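Local coordinates for periplasmic binding protein component of an ABC type zinc uptake transporter (Synechocystis sp., PDB 2OV3), which binds zinc in the periplasm and probably delivers it to an ABC-type transporter for uptake into the cell, at residues I5-P10 against A54-G59. Residues are numbered along the deposited sequence; the frame is centred on the assembly and turned at random.
Sequences ITVSIP and AYVLIG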
loop_
_atom_site.group_PDB
_atom_site.type_symbol
_atom_site.label_atom_id
_atom_site.label_comp_id
_atom_site.label_asym_id
_atom_site.label_seq_id
_atom_site.Cartn_x
_atom_site.Cartn_y
_atom_site.Cartn_z
ATOM N N ILE A 5 -6.443 -4.277 18.708
ATOM C CA ILE A 5 -6.345 -3.166 17.778
ATOM C C ILE A 5 -6.893 -3.636 16.442
ATOM O O ILE A 5 -6.719 -4.786 16.059
ATOM C CB ILE A 5 -4.881 -2.702 17.623
ATOM C CG1 ILE A 5 -4.390 -2.085 18.939
ATOM C CG2 ILE A 5 -4.764 -1.688 16.489
ATOM C CD1 ILE A 5 -4.118 -3.090 20.027
ATOM N N THR A 6 -7.585 -2.764 15.737
ATOM C CA THR A 6 -8.108 -3.163 14.445
ATOM C C THR A 6 -7.392 -2.320 13.381
ATOM O O THR A 6 -7.001 -1.183 13.651
ATOM C CB THR A 6 -9.654 -2.960 14.393
ATOM O OG1 THR A 6 -10.283 -3.827 15.349
ATOM C CG2 THR A 6 -10.194 -3.284 13.011
ATOM N N VAL A 7 -7.177 -2.891 12.194
ATOM C CA VAL A 7 -6.525 -2.176 11.090
ATOM C C VAL A 7 -7.347 -2.327 9.819
ATOM O O VAL A 7 -8.135 -3.269 9.691
ATOM C CB VAL A 7 -5.090 -2.709 10.762
ATOM C CG1 VAL A 7 -4.183 -2.607 11.975
ATOM C CG2 VAL A 7 -5.166 -4.139 10.236
ATOM N N SER A 8 -7.145 -1.415 8.872
ATOM C CA SER A 8 -7.892 -1.458 7.617
ATOM C C SER A 8 -7.435 -2.536 6.633
ATOM O O SER A 8 -8.261 -3.150 5.972
ATOM C CB SER A 8 -7.839 -0.100 6.906
ATOM O OG SER A 8 -8.371 0.930 7.699
ATOM N N ILE A 9 -6.130 -2.759 6.532
ATOM C CA ILE A 9 -5.621 -3.734 5.574
ATOM C C ILE A 9 -4.514 -4.654 6.097
ATOM O O ILE A 9 -3.818 -4.328 7.058
ATOM C CB ILE A 9 -5.111 -3.008 4.292
ATOM C CG1 ILE A 9 -4.196 -1.835 4.678
ATOM C CG2 ILE A 9 -6.290 -2.509 3.495
ATOM C CD1 ILE A 9 -3.581 -1.103 3.494
ATOM N N PRO A 10 -4.345 -5.831 5.464
ATOM C CA PRO A 10 -3.328 -6.816 5.845
ATOM C C PRO A 10 -1.921 -6.259 6.110
ATOM O O PRO A 10 -1.277 -6.627 7.098
ATOM C CB PRO A 10 -3.368 -7.804 4.683
ATOM C CG PRO A 10 -4.825 -7.840 4.353
ATOM C CD PRO A 10 -5.208 -6.368 4.392
ATOM N N ALA A 54 -8.396 0.506 19.851
ATOM C CA ALA A 54 -8.001 1.548 18.915
ATOM C C ALA A 54 -8.154 1.010 17.501
ATOM O O ALA A 54 -8.395 -0.177 17.300
ATOM C CB ALA A 54 -6.554 1.961 19.159
ATOM N N TYR A 55 -7.995 1.895 16.529
ATOM C CA TYR A 55 -8.089 1.530 15.129
ATOM C C TYR A 55 -7.011 2.317 14.392
ATOM O O TYR A 55 -6.916 3.538 14.531
ATOM C CB TYR A 55 -9.463 1.896 14.579
ATOM C CG TYR A 55 -9.717 1.440 13.159
ATOM C CD1 TYR A 55 -10.646 0.423 12.889
ATOM C CD2 TYR A 55 -9.071 2.058 12.074
ATOM C CE1 TYR A 55 -10.933 0.041 11.577
ATOM C CE2 TYR A 55 -9.351 1.680 10.757
ATOM C CZ TYR A 55 -10.288 0.674 10.523
ATOM O OH TYR A 55 -10.603 0.325 9.232
ATOM N N VAL A 56 -6.191 1.612 13.621
ATOM C CA VAL A 56 -5.126 2.264 12.877
ATOM C C VAL A 56 -5.547 2.629 11.454
ATOM O O VAL A 56 -5.606 1.773 10.560
ATOM C CB VAL A 56 -3.858 1.381 12.772
ATOM C CG1 VAL A 56 -2.715 2.198 12.183
ATOM C CG2 VAL A 56 -3.472 0.830 14.143
ATOM N N LEU A 57 -5.837 3.910 11.252
ATOM C CA LEU A 57 -6.223 4.410 9.945
ATOM C C LEU A 57 -4.966 4.571 9.104
ATOM O O LEU A 57 -3.869 4.793 9.632
ATOM C CB LEU A 57 -6.887 5.781 10.068
ATOM C CG LEU A 57 -8.108 5.943 10.977
ATOM C CD1 LEU A 57 -8.319 7.414 11.276
ATOM C CD2 LEU A 57 -9.340 5.340 10.313
ATOM N N ILE A 58 -5.129 4.429 7.793
ATOM C CA ILE A 58 -4.036 4.622 6.849
ATOM C C ILE A 58 -3.971 6.146 6.713
ATOM O O ILE A 58 -2.899 6.735 6.579
ATOM C CB ILE A 58 -4.357 3.988 5.458
ATOM C CG1 ILE A 58 -3.942 2.514 5.438
ATOM C CG2 ILE A 58 -3.631 4.739 4.339
ATOM C CD1 ILE A 58 -5.103 1.573 5.651
ATOM N N GLY A 59 -5.143 6.771 6.788
ATOM C CA GLY A 59 -5.236 8.211 6.671
ATOM C C GLY A 59 -5.342 8.625 5.217
ATOM O O GLY A 59 -5.580 7.781 4.352
#
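T6 and Y55 pair in register on neighbouring parallel strands, and their side chains share one face of the sheet. T6 N donates to A54 O at 3.1 Å, and T6 O in turn receives V56 N at 2.9 Å; the same carbonyl oxygen lies over one face of the Y55 ring, offset toward its rim. With CG anti to its backbone N (chi1 -174°), Y55 runs its ring along strand 3-7 toward S8. The CD1 and CE1 atoms of the ring pack against the T6 methyl, CG2 lying 3.7 Å from CE1. At the tip, Y55 OH donates to S8 OG (2.8 Å), which sits at the ring edge near its plane. S8 OG is also hydrogen-bonded to E63, whose carboxylate takes up the N-H groups of I58 and G59 as well, so one carboxylate links the two turns that follow the strands. On the other face, I5 CG2 meets V56 CG2 at 3.7 Å, and V7 lies alongside V56, pointing the same way. Past the strands, I58 CD1 touches S8 CB and lies 3.7 Å from I9 CG1, the two side chains crossing at about a right angle; the I58 side chain is about 7 Å from that of zinc ligand H101. Strands 3-7 and 54-57 are the central pair of a 2-1-3-4 parallel sheet, flanked by 24-28 and 78-81, in one of the chain's two alpha/beta lobes; helix 10-20 packs L16 against V7 and V56, while the Q12 side chain hydrogen-bonds V56 O and I9 N.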